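Local coordinates for CELL division control protein 6 (Pyrobaculum aerophilum, PDB 1FNN) that binds ADP and magnesium in an AAA+ ATPase module and is probably involved in regulating DNA replication, at residues V348-N353 and T364-G369; L220-D225 and H305-T310; R75-N80 and R96-P101; D124-L129 and L155-I160. One frame throughout, in Å; residues are numbered along the deposited sequence.

Contact 1. Residues V348-N353 and T364-G369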
# COMPACT_ATOMS: atom_id res chain seq x y z
N VAL A 348 6.34 -9.34 -17.95
CA VAL A 348 7.34 -8.30 -18.19
C VAL A 348 6.69 -6.94 -17.87
O VAL A 348 5.45 -6.90 -17.83
CB VAL A 348 7.59 -8.48 -19.70
CG1 VAL A 348 7.06 -7.37 -20.56
CG2 VAL A 348 8.94 -9.06 -20.04
N GLU A 349 7.48 -5.92 -17.57
CA GLU A 349 6.89 -4.58 -17.43
C GLU A 349 7.49 -3.70 -18.48
O GLU A 349 8.66 -3.92 -18.82
CB GLU A 349 7.20 -4.03 -16.00
CG GLU A 349 6.48 -4.91 -14.95
CD GLU A 349 7.32 -6.09 -14.49
OE1 GLU A 349 8.56 -6.00 -14.33
OE2 GLU A 349 6.75 -7.18 -14.25
N THR A 350 6.77 -2.73 -19.05
CA THR A 350 7.40 -1.89 -20.05
C THR A 350 7.19 -0.42 -19.69
O THR A 350 6.23 -0.12 -18.99
CB THR A 350 6.81 -2.09 -21.48
OG1 THR A 350 5.43 -1.78 -21.45
CG2 THR A 350 6.96 -3.55 -21.91
N ARG A 351 8.04 0.45 -20.18
CA ARG A 351 7.89 1.87 -19.94
C ARG A 351 8.40 2.56 -21.23
O ARG A 351 9.37 2.06 -21.79
CB ARG A 351 8.72 2.51 -18.86
CG ARG A 351 9.59 1.83 -17.87
CD ARG A 351 10.27 2.86 -16.93
NE ARG A 351 9.32 3.88 -16.56
CZ ARG A 351 8.45 3.98 -15.58
NH1 ARG A 351 8.31 3.04 -14.66
NH2 ARG A 351 7.69 5.07 -15.51
N GLN A 352 7.90 3.74 -21.46
CA GLN A 352 8.38 4.54 -22.58
C GLN A 352 9.64 5.28 -22.15
O GLN A 352 9.79 5.71 -21.00
CB GLN A 352 7.27 5.51 -22.99
CG GLN A 352 6.98 5.66 -24.46
CD GLN A 352 6.75 4.34 -25.17
OE1 GLN A 352 5.84 3.60 -24.82
NE2 GLN A 352 7.57 4.05 -26.18
N ASN A 353 10.58 5.39 -23.06
CA ASN A 353 11.81 6.15 -22.86
C ASN A 353 11.56 7.62 -23.26
O ASN A 353 11.14 7.73 -24.44
CB ASN A 353 12.84 5.60 -23.81
CG ASN A 353 14.30 5.82 -23.59
OD1 ASN A 353 15.02 5.99 -24.58
ND2 ASN A 353 14.81 5.82 -22.37
N THR A 364 10.79 2.08 -26.36
CA THR A 364 10.13 1.16 -25.42
C THR A 364 11.16 0.45 -24.56
O THR A 364 12.06 -0.18 -25.14
CB THR A 364 9.23 0.12 -26.11
OG1 THR A 364 8.18 0.83 -26.79
CG2 THR A 364 8.52 -0.75 -25.09
N LEU A 365 10.96 0.44 -23.23
CA LEU A 365 11.89 -0.21 -22.36
C LEU A 365 11.24 -1.42 -21.72
O LEU A 365 10.05 -1.39 -21.43
CB LEU A 365 12.37 0.71 -21.20
CG LEU A 365 13.08 2.00 -21.64
CD1 LEU A 365 13.33 2.92 -20.44
CD2 LEU A 365 14.39 1.70 -22.36
N ILE A 366 12.03 -2.46 -21.51
CA ILE A 366 11.47 -3.68 -20.94
C ILE A 366 12.21 -4.12 -19.70
O ILE A 366 13.44 -4.22 -19.65
CB ILE A 366 11.60 -4.83 -21.99
CG1 ILE A 366 10.90 -4.45 -23.32
CG2 ILE A 366 10.96 -6.12 -21.47
CD1 ILE A 366 11.34 -5.42 -24.43
N SER A 367 11.42 -4.56 -18.73
CA SER A 367 12.04 -5.08 -17.51
C SER A 367 11.34 -6.35 -17.09
O SER A 367 10.15 -6.57 -17.39
CB SER A 367 11.82 -4.02 -16.37
OG SER A 367 12.07 -4.71 -15.14
N ILE A 368 12.02 -7.22 -16.41
CA ILE A 368 11.40 -8.36 -15.76
C ILE A 368 11.74 -8.11 -14.25
O ILE A 368 12.78 -8.56 -13.77
CB ILE A 368 11.94 -9.71 -16.21
CG1 ILE A 368 11.46 -9.99 -17.67
CG2 ILE A 368 11.50 -10.86 -15.31
CD1 ILE A 368 12.23 -11.21 -18.22
N GLY A 369 10.73 -7.69 -13.49
CA GLY A 369 11.03 -7.37 -12.08
C GLY A 369 10.54 -8.40 -11.09
O GLY A 369 10.93 -8.29 -9.90
O HOH W 1 8.20 -9.48 -14.12
O HOH W 2 10.01 -3.90 -13.34
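Glu-349 and Ser-367 begin an antiparallel pairing in which strands 349-352 and 364-367 come within 4.6 Å axis to axis, their directions 153° apart. Glu-349 with Ser-367 and Arg-351 with Leu-365 are the hydrogen-bonded pairs, each exchanging two backbone bonds. The Glu-349 side chain bends at CG and turns its carboxylate toward the chain just past the neighbouring strand, where OE1 takes the N-H of Gly-369 on its syn lone pair at 2.9 Å. One water donates to the same OE1 and accepts from Ser-367 OG; a second donates to OE2. This hairpin is the wing of the C-terminal winged-helix domain, and strand 309-310 pairs with the far edge of 364-367. On the face carrying Thr-350 and Ile-366 the contact is greasy. There Val-348 CG2 rests 3.8 Å from Ile-366 CG2 and 3.6 Å from Ile-368 CG1, with Leu-339 of helix 332-344 packed against Val-348, Thr-350 and Ile-366. Toward the loop end of the hairpin, Gln-352 NE2 makes a weak hydrogen bond of 3.3 Å to Thr-364 OG1. Arg-351, on the face of Glu-349, leads its guanidinium away from Leu-365 to a salt bridge with Asp-225 of helix 217-227.

Contact 2. Residues L220-D225 and H305-T310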
# COMPACT_ATOMS: atom_id res chain seq x y z
N LEU A 220 14.35 2.37 -8.84
CA LEU A 220 13.10 2.74 -8.16
C LEU A 220 11.95 2.56 -9.15
O LEU A 220 10.87 2.11 -8.79
CB LEU A 220 13.25 4.23 -7.79
CG LEU A 220 13.66 4.62 -6.37
CD1 LEU A 220 14.41 3.54 -5.62
CD2 LEU A 220 14.37 5.97 -6.32
N GLN A 221 12.23 2.93 -10.42
CA GLN A 221 11.19 2.76 -11.45
C GLN A 221 10.79 1.29 -11.66
O GLN A 221 9.59 0.99 -11.77
CB GLN A 221 11.60 3.37 -12.78
CG GLN A 221 11.58 4.87 -12.92
CD GLN A 221 12.39 5.34 -14.12
OE1 GLN A 221 13.22 4.61 -14.68
NE2 GLN A 221 12.16 6.58 -14.56
N MET A 222 11.76 0.40 -11.54
CA MET A 222 11.52 -1.06 -11.62
C MET A 222 10.58 -1.57 -10.56
O MET A 222 9.60 -2.33 -10.77
CB MET A 222 12.89 -1.72 -11.58
CG MET A 222 12.93 -3.24 -11.57
SD MET A 222 14.61 -3.89 -11.38
CE MET A 222 14.30 -5.64 -11.21
N ILE A 223 10.84 -1.10 -9.30
CA ILE A 223 9.98 -1.48 -8.20
C ILE A 223 8.59 -0.87 -8.37
O ILE A 223 7.59 -1.51 -8.13
CB ILE A 223 10.55 -0.98 -6.82
CG1 ILE A 223 11.92 -1.60 -6.62
CG2 ILE A 223 9.54 -1.31 -5.74
CD1 ILE A 223 12.69 -1.19 -5.35
N ALA A 224 8.52 0.39 -8.83
CA ALA A 224 7.24 1.05 -9.07
C ALA A 224 6.43 0.39 -10.21
O ALA A 224 5.22 0.26 -10.13
CB ALA A 224 7.54 2.49 -9.49
N ASP A 225 7.14 -0.16 -11.18
CA ASP A 225 6.54 -0.89 -12.30
C ASP A 225 5.98 -2.21 -11.82
O ASP A 225 4.95 -2.65 -12.34
CB ASP A 225 7.51 -1.12 -13.47
CG ASP A 225 7.64 0.18 -14.24
OD1 ASP A 225 6.72 1.00 -14.04
OD2 ASP A 225 8.59 0.38 -15.00
N HIS A 305 22.76 -6.23 -16.95
CA HIS A 305 22.82 -5.98 -15.52
C HIS A 305 22.10 -4.68 -15.16
O HIS A 305 22.28 -4.04 -14.11
CB HIS A 305 24.26 -5.95 -14.98
CG HIS A 305 24.80 -7.34 -14.91
ND1 HIS A 305 24.77 -8.10 -13.76
CD2 HIS A 305 25.39 -8.12 -15.86
CE1 HIS A 305 25.30 -9.29 -13.99
NE2 HIS A 305 25.69 -9.32 -15.26
N THR A 306 21.08 -4.35 -15.94
CA THR A 306 20.44 -3.03 -15.93
C THR A 306 18.97 -3.33 -15.79
O THR A 306 18.59 -4.49 -16.05
CB THR A 306 20.90 -2.38 -17.24
OG1 THR A 306 21.35 -1.04 -17.03
CG2 THR A 306 19.87 -2.39 -18.35
N PRO A 307 18.21 -2.56 -15.03
CA PRO A 307 16.78 -2.83 -14.86
C PRO A 307 16.05 -2.95 -16.20
O PRO A 307 15.16 -3.80 -16.35
CB PRO A 307 16.28 -1.64 -14.03
CG PRO A 307 17.53 -1.14 -13.33
CD PRO A 307 18.61 -1.27 -14.39
N TYR A 308 16.35 -2.07 -17.16
CA TYR A 308 15.63 -2.11 -18.44
C TYR A 308 16.50 -2.39 -19.66
O TYR A 308 17.71 -2.14 -19.67
CB TYR A 308 14.93 -0.77 -18.73
CG TYR A 308 13.93 -0.42 -17.67
CD1 TYR A 308 14.34 0.34 -16.54
CD2 TYR A 308 12.61 -0.82 -17.75
CE1 TYR A 308 13.42 0.66 -15.56
CE2 TYR A 308 11.72 -0.49 -16.76
CZ TYR A 308 12.12 0.25 -15.66
OH TYR A 308 11.18 0.55 -14.70
N ILE A 309 15.91 -3.07 -20.65
CA ILE A 309 16.60 -3.18 -21.95
C ILE A 309 15.60 -2.68 -22.98
O ILE A 309 14.39 -2.53 -22.77
CB ILE A 309 17.21 -4.53 -22.26
CG1 ILE A 309 16.24 -5.71 -22.05
CG2 ILE A 309 18.45 -4.84 -21.42
CD1 ILE A 309 15.32 -5.98 -23.20
N THR A 310 16.08 -2.24 -24.12
CA THR A 310 15.24 -1.64 -25.15
C THR A 310 14.54 -2.71 -25.97
O THR A 310 15.03 -3.84 -26.00
CB THR A 310 16.06 -0.73 -26.09
OG1 THR A 310 17.05 -1.51 -26.77
CG2 THR A 310 16.75 0.37 -25.29
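Tyr-308, next to the short strand 309-310 in the winged-helix domain, reaches to Asp-225 on helix 217-227 of the AAA+ lid, so this is a joint between two domains. The tyrosine has CG beside its backbone N (chi1 -60°), and its ring points phenol first at the helix. OH donates to Asp-225 OD2 at 2.6 Å. That oxygen lies at the ring's edge, near its plane, while the carboxylate is turned 81° against the ring; seen from the aspartate, the phenol oxygen comes from above the carboxylate plane. The same OH rests against the helix backbone, 3.2 Å from Met-222 N at an angle too poor for a hydrogen bond, and 3.4 Å from Gln-221 CB. A turn away from the carboxylate, Met-222 supplies the apolar half: its CG is anti to the backbone N (chi1 176°), the chain runs on extended, and the side chain crosses Pro-307 at about a right angle, with SD 3.9 Å from Pro-307 CB. Val-267 of helix 264-274 and Ser-367 of the wing pack on the same methionine. Asp-225 has a second partner, Arg-351, which forms a salt bridge with OD1. With a phenol on one oxygen and a guanidinium on the other, this buried carboxylate is probably held as the anion, and its rotation is fixed by partners that both belong to the winged-helix domain.

Contact 3. Residues R75-N80 and R96-P101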
# COMPACT_ATOMS: atom_id res chain seq x y z
N ARG A 75 -8.16 14.58 22.76
CA ARG A 75 -7.26 13.42 22.95
C ARG A 75 -7.36 12.47 21.75
O ARG A 75 -8.50 12.12 21.39
CB ARG A 75 -7.74 12.61 24.17
CG ARG A 75 -7.99 13.54 25.37
CD ARG A 75 -6.70 13.89 26.07
NE ARG A 75 -7.03 14.34 27.43
CZ ARG A 75 -6.87 13.70 28.59
NH1 ARG A 75 -6.36 12.49 28.67
NH2 ARG A 75 -7.26 14.36 29.68
N PHE A 76 -6.26 12.07 21.15
CA PHE A 76 -6.29 11.19 19.99
C PHE A 76 -6.30 9.74 20.47
O PHE A 76 -5.38 9.37 21.20
CB PHE A 76 -4.99 11.41 19.22
CG PHE A 76 -4.80 10.59 17.97
CD1 PHE A 76 -5.78 10.49 17.01
CD2 PHE A 76 -3.61 9.92 17.77
CE1 PHE A 76 -5.56 9.73 15.85
CE2 PHE A 76 -3.39 9.17 16.63
CZ PHE A 76 -4.37 9.07 15.66
N VAL A 77 -7.39 9.03 20.28
CA VAL A 77 -7.59 7.68 20.76
C VAL A 77 -7.63 6.73 19.56
O VAL A 77 -8.60 6.67 18.80
CB VAL A 77 -8.86 7.60 21.63
CG1 VAL A 77 -9.05 6.13 22.04
CG2 VAL A 77 -8.72 8.46 22.92
N TYR A 78 -6.46 6.17 19.27
CA TYR A 78 -6.33 5.35 18.05
C TYR A 78 -6.66 3.90 18.35
O TYR A 78 -6.00 3.24 19.17
CB TYR A 78 -4.93 5.56 17.50
CG TYR A 78 -4.69 4.66 16.28
CD1 TYR A 78 -5.07 5.08 15.01
CD2 TYR A 78 -4.11 3.41 16.46
CE1 TYR A 78 -4.86 4.27 13.92
CE2 TYR A 78 -3.90 2.58 15.36
CZ TYR A 78 -4.28 3.03 14.10
OH TYR A 78 -4.08 2.23 13.02
N ILE A 79 -7.65 3.34 17.64
CA ILE A 79 -8.07 1.97 17.88
C ILE A 79 -7.77 1.13 16.63
O ILE A 79 -8.41 1.34 15.60
CB ILE A 79 -9.54 1.78 18.22
CG1 ILE A 79 -10.04 2.55 19.44
CG2 ILE A 79 -9.85 0.28 18.48
CD1 ILE A 79 -9.19 2.29 20.69
N ASN A 80 -6.81 0.20 16.75
CA ASN A 80 -6.53 -0.65 15.56
C ASN A 80 -7.51 -1.80 15.59
O ASN A 80 -7.33 -2.75 16.38
CB ASN A 80 -5.08 -1.11 15.61
CG ASN A 80 -4.70 -2.13 14.56
OD1 ASN A 80 -5.54 -2.62 13.81
ND2 ASN A 80 -3.41 -2.45 14.54
N ARG A 96 -7.98 2.72 28.65
CA ARG A 96 -6.55 2.84 28.91
C ARG A 96 -5.99 4.12 28.30
O ARG A 96 -5.23 4.86 28.93
CB ARG A 96 -5.86 1.61 28.32
CG ARG A 96 -4.40 1.46 28.72
CD ARG A 96 -3.70 0.43 27.84
NE ARG A 96 -2.79 1.02 26.88
CZ ARG A 96 -2.95 1.96 25.98
NH1 ARG A 96 -4.10 2.59 25.78
NH2 ARG A 96 -1.95 2.33 25.19
N SER A 97 -6.43 4.43 27.06
CA SER A 97 -5.88 5.63 26.42
C SER A 97 -6.35 6.88 27.14
O SER A 97 -5.62 7.86 27.23
CB SER A 97 -6.24 5.63 24.92
OG SER A 97 -6.00 6.97 24.45
N LEU A 98 -7.52 6.91 27.76
CA LEU A 98 -8.09 8.02 28.51
C LEU A 98 -7.87 7.95 30.03
O LEU A 98 -8.36 8.80 30.78
CB LEU A 98 -9.60 8.03 28.24
CG LEU A 98 -10.24 9.07 27.31
CD1 LEU A 98 -9.30 9.74 26.34
CD2 LEU A 98 -11.48 8.54 26.59
N ASN A 99 -7.08 7.00 30.51
CA ASN A 99 -6.89 6.79 31.92
C ASN A 99 -8.22 6.74 32.69
O ASN A 99 -8.30 7.45 33.69
CB ASN A 99 -6.10 7.97 32.54
CG ASN A 99 -4.67 7.76 32.00
OD1 ASN A 99 -4.16 6.71 32.40
ND2 ASN A 99 -4.21 8.71 31.21
N ILE A 100 -9.11 5.84 32.32
CA ILE A 100 -10.38 5.71 33.05
C ILE A 100 -10.22 4.41 33.85
O ILE A 100 -10.10 3.35 33.25
CB ILE A 100 -11.56 5.49 32.09
CG1 ILE A 100 -11.84 6.74 31.24
CG2 ILE A 100 -12.83 5.04 32.83
CD1 ILE A 100 -12.84 6.41 30.13
N PRO A 101 -10.23 4.50 35.17
CA PRO A 101 -10.07 3.30 35.98
C PRO A 101 -11.33 2.45 35.89
O PRO A 101 -12.42 3.01 36.04
CB PRO A 101 -9.87 3.84 37.40
CG PRO A 101 -9.73 5.31 37.28
CD PRO A 101 -10.40 5.72 35.97
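Val-77 and Leu-98 make the apolar part of this contact, in which strand 75-80 meets the end of helix 87-97. Val-77 CG2 and Leu-98 CD1 lie 3.7 Å apart, the two side chains crossing at about a right angle. The same leucine methyl also covers the root of Arg-75, with CD1 3.9 Å from Arg-75 CB, so one branch spans two strand residues on the same face. Polar atoms take part by packing alone, and no hydrogen bond joins the segments. Ser-97 OG, anti to its backbone N (chi1 165°), rests over the valine methyls, 3.5 Å from Val-77 CG2 and 4.0 Å from Val-77 CG1. An alanine in place of Val-77 would probably open a gap beneath Ser-97 OG and leave Leu-98 CD1 without its valine partner. Backbone bonds shape the helix side. Asn-99, with positive phi, is the C-prime residue of a Schellman motif that ends the helix; its N bonds to Arg-96 O at 3.2 Å, and Leu-98 is the first residue to leave helical phi/psi. Phe-76 points away from the helix and stacks on Trp-65. Strand 75-80 is an outermost strand of the parallel sheet, and the helix packed on it is the first of the connection leading to strand 127-132, a beta-alpha-beta crossover of the P-loop NTPase core in the 5-1-4-3-2 order of AAA+ proteins.

Contact 4. Residues D124-L129 and L155-I160; sequences DLYMFL and LGAFRI
Arg-159 and Asp-124 meet with their flat groups nearly perpendicular, carboxylate and guanidinium planes 88° apart. The arginine sets CG beside its backbone N (chi1 -73°) and runs extended to NE past Leu-125 O, with Asp-124 CA over one face of the guanidinium. A single oxygen, Asp-124 OD1, takes both terminal nitrogens in a salt bridge: NH1 lies 2.7 Å away, on the anti side but well out of the carboxylate plane, and NH2 is modelled closer still, doubtfully short. NH1 also donates to Leu-125 O at 2.9 Å, from above the carbonyl plane, while NE reaches back to Leu-155 O at 2.9 Å. Tyr-126 offers a ring face tilted 39° to the guanidinium; NH1 sits 3.4 Å above that ring plane toward the rim, an off-centre cation-pi contact. A leucine in place of Arg-159 would probably leave the Asp-124 carboxylate without its charged mate and the carbonyls of Leu-125 and Leu-155 without these donors. Met-127 N bonds to Arg-159 O at 2.9 Å, and Met-127 pairs with Ile-160 in a parallel bridge, their side chains pointing the same way with CE 4.0 Å from CG1. The contact sets strands 127-132 and 160-166 side by side near their N-terminal ends, just after helices 109-122 and 152-155, with Trp-36 of helix 23-38 against Tyr-126 and Val-77 of strand 75-80 against Met-127.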
# COMPACT_ATOMS: atom_id res chain seq x y z
N ASP A 124 -14.52 16.87 31.37
CA ASP A 124 -14.61 17.82 30.26
C ASP A 124 -13.56 17.48 29.19
O ASP A 124 -12.74 18.32 28.85
CB ASP A 124 -14.40 19.24 30.79
CG ASP A 124 -14.66 20.30 29.73
OD1 ASP A 124 -15.56 20.10 28.90
OD2 ASP A 124 -14.00 21.35 29.69
N LEU A 125 -13.67 16.28 28.63
CA LEU A 125 -12.67 15.78 27.70
C LEU A 125 -13.28 15.80 26.30
O LEU A 125 -14.50 15.88 26.16
CB LEU A 125 -12.30 14.32 27.97
CG LEU A 125 -11.75 13.97 29.35
CD1 LEU A 125 -11.73 12.46 29.53
CD2 LEU A 125 -10.40 14.62 29.59
N TYR A 126 -12.41 15.81 25.31
CA TYR A 126 -12.81 15.77 23.90
C TYR A 126 -11.90 14.71 23.26
O TYR A 126 -10.68 14.75 23.45
CB TYR A 126 -12.63 17.16 23.26
CG TYR A 126 -13.55 18.22 23.84
CD1 TYR A 126 -13.09 19.07 24.85
CD2 TYR A 126 -14.86 18.38 23.39
CE1 TYR A 126 -13.91 20.04 25.40
CE2 TYR A 126 -15.69 19.34 23.92
CZ TYR A 126 -15.20 20.17 24.92
OH TYR A 126 -16.04 21.13 25.44
N MET A 127 -12.53 13.71 22.68
CA MET A 127 -11.89 12.56 22.10
C MET A 127 -12.00 12.57 20.56
O MET A 127 -13.10 12.64 20.01
CB MET A 127 -12.60 11.30 22.65
CG MET A 127 -12.07 10.03 22.07
SD MET A 127 -12.54 8.49 22.81
CE MET A 127 -14.33 8.51 22.72
N PHE A 128 -10.85 12.50 19.91
CA PHE A 128 -10.81 12.21 18.46
C PHE A 128 -10.56 10.70 18.37
O PHE A 128 -9.43 10.23 18.56
CB PHE A 128 -9.70 13.01 17.82
CG PHE A 128 -9.27 12.72 16.42
CD1 PHE A 128 -7.99 13.05 16.02
CD2 PHE A 128 -10.11 12.13 15.48
CE1 PHE A 128 -7.54 12.80 14.73
CE2 PHE A 128 -9.67 11.88 14.19
CZ PHE A 128 -8.38 12.21 13.81
N LEU A 129 -11.61 9.96 18.10
CA LEU A 129 -11.58 8.51 18.08
C LEU A 129 -11.45 7.96 16.66
O LEU A 129 -12.13 8.38 15.72
CB LEU A 129 -12.85 8.00 18.76
CG LEU A 129 -13.08 6.49 18.81
CD1 LEU A 129 -12.00 5.78 19.65
CD2 LEU A 129 -14.48 6.18 19.35
N LEU A 155 -23.48 13.75 26.79
CA LEU A 155 -22.05 14.06 26.89
C LEU A 155 -21.80 15.42 27.52
O LEU A 155 -20.74 15.64 28.12
CB LEU A 155 -21.42 13.95 25.50
CG LEU A 155 -21.29 12.51 25.01
CD1 LEU A 155 -21.15 12.46 23.49
CD2 LEU A 155 -20.08 11.85 25.70
N GLY A 156 -22.70 16.39 27.26
CA GLY A 156 -22.47 17.76 27.68
C GLY A 156 -22.01 18.67 26.55
O GLY A 156 -22.03 19.91 26.65
N ALA A 157 -21.53 18.06 25.47
CA ALA A 157 -21.07 18.79 24.29
C ALA A 157 -20.91 17.79 23.16
O ALA A 157 -21.16 16.59 23.42
CB ALA A 157 -19.74 19.49 24.55
N PHE A 158 -20.54 18.22 21.95
CA PHE A 158 -20.27 17.13 20.95
C PHE A 158 -18.82 16.75 21.27
O PHE A 158 -17.89 17.36 20.72
CB PHE A 158 -20.49 17.72 19.57
CG PHE A 158 -21.96 17.78 19.21
CD1 PHE A 158 -22.61 18.99 19.17
CD2 PHE A 158 -22.65 16.62 18.92
CE1 PHE A 158 -23.96 19.06 18.84
CE2 PHE A 158 -23.99 16.69 18.59
CZ PHE A 158 -24.65 17.90 18.56
N ARG A 159 -18.66 15.79 22.20
CA ARG A 159 -17.32 15.52 22.69
C ARG A 159 -16.50 14.57 21.86
O ARG A 159 -15.41 14.20 22.29
CB ARG A 159 -17.41 15.08 24.18
CG ARG A 159 -17.74 16.25 25.11
CD ARG A 159 -17.79 15.77 26.61
NE ARG A 159 -18.16 16.90 27.48
CZ ARG A 159 -17.36 17.90 27.79
NH1 ARG A 159 -16.12 17.97 27.32
NH2 ARG A 159 -17.71 18.92 28.58
N ILE A 160 -17.06 14.00 20.79
CA ILE A 160 -16.39 12.97 20.03
C ILE A 160 -16.33 13.32 18.54
O ILE A 160 -17.35 13.74 17.98
CB ILE A 160 -17.10 11.62 20.15
CG1 ILE A 160 -17.10 11.09 21.59
CG2 ILE A 160 -16.45 10.54 19.29
CD1 ILE A 160 -17.95 9.83 21.76

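In the fold
Contacts 1 and 2 sit at one end of the molecule, contacts 3 and 4 at the other, with the centres of contacts 1 and 3 about 49 Å apart. Contact 2 is buried between lid and winged-helix domain; the other three are partly buried. Contacts 1 and 2 touch through the Arg-351 to Asp-225 salt bridge and share the three-stranded sheet. Contacts 3 and 4 share the parallel sheet of the ATPase domain, where strands 75-80 and 127-132 are neighbours. Contact 3 is plain packing of strand on helix end, whereas contact 4 adds a charged arginine network where the strands begin. Contact 1 rests mostly on backbone bonds, contact 2 on one phenol-carboxylate bond.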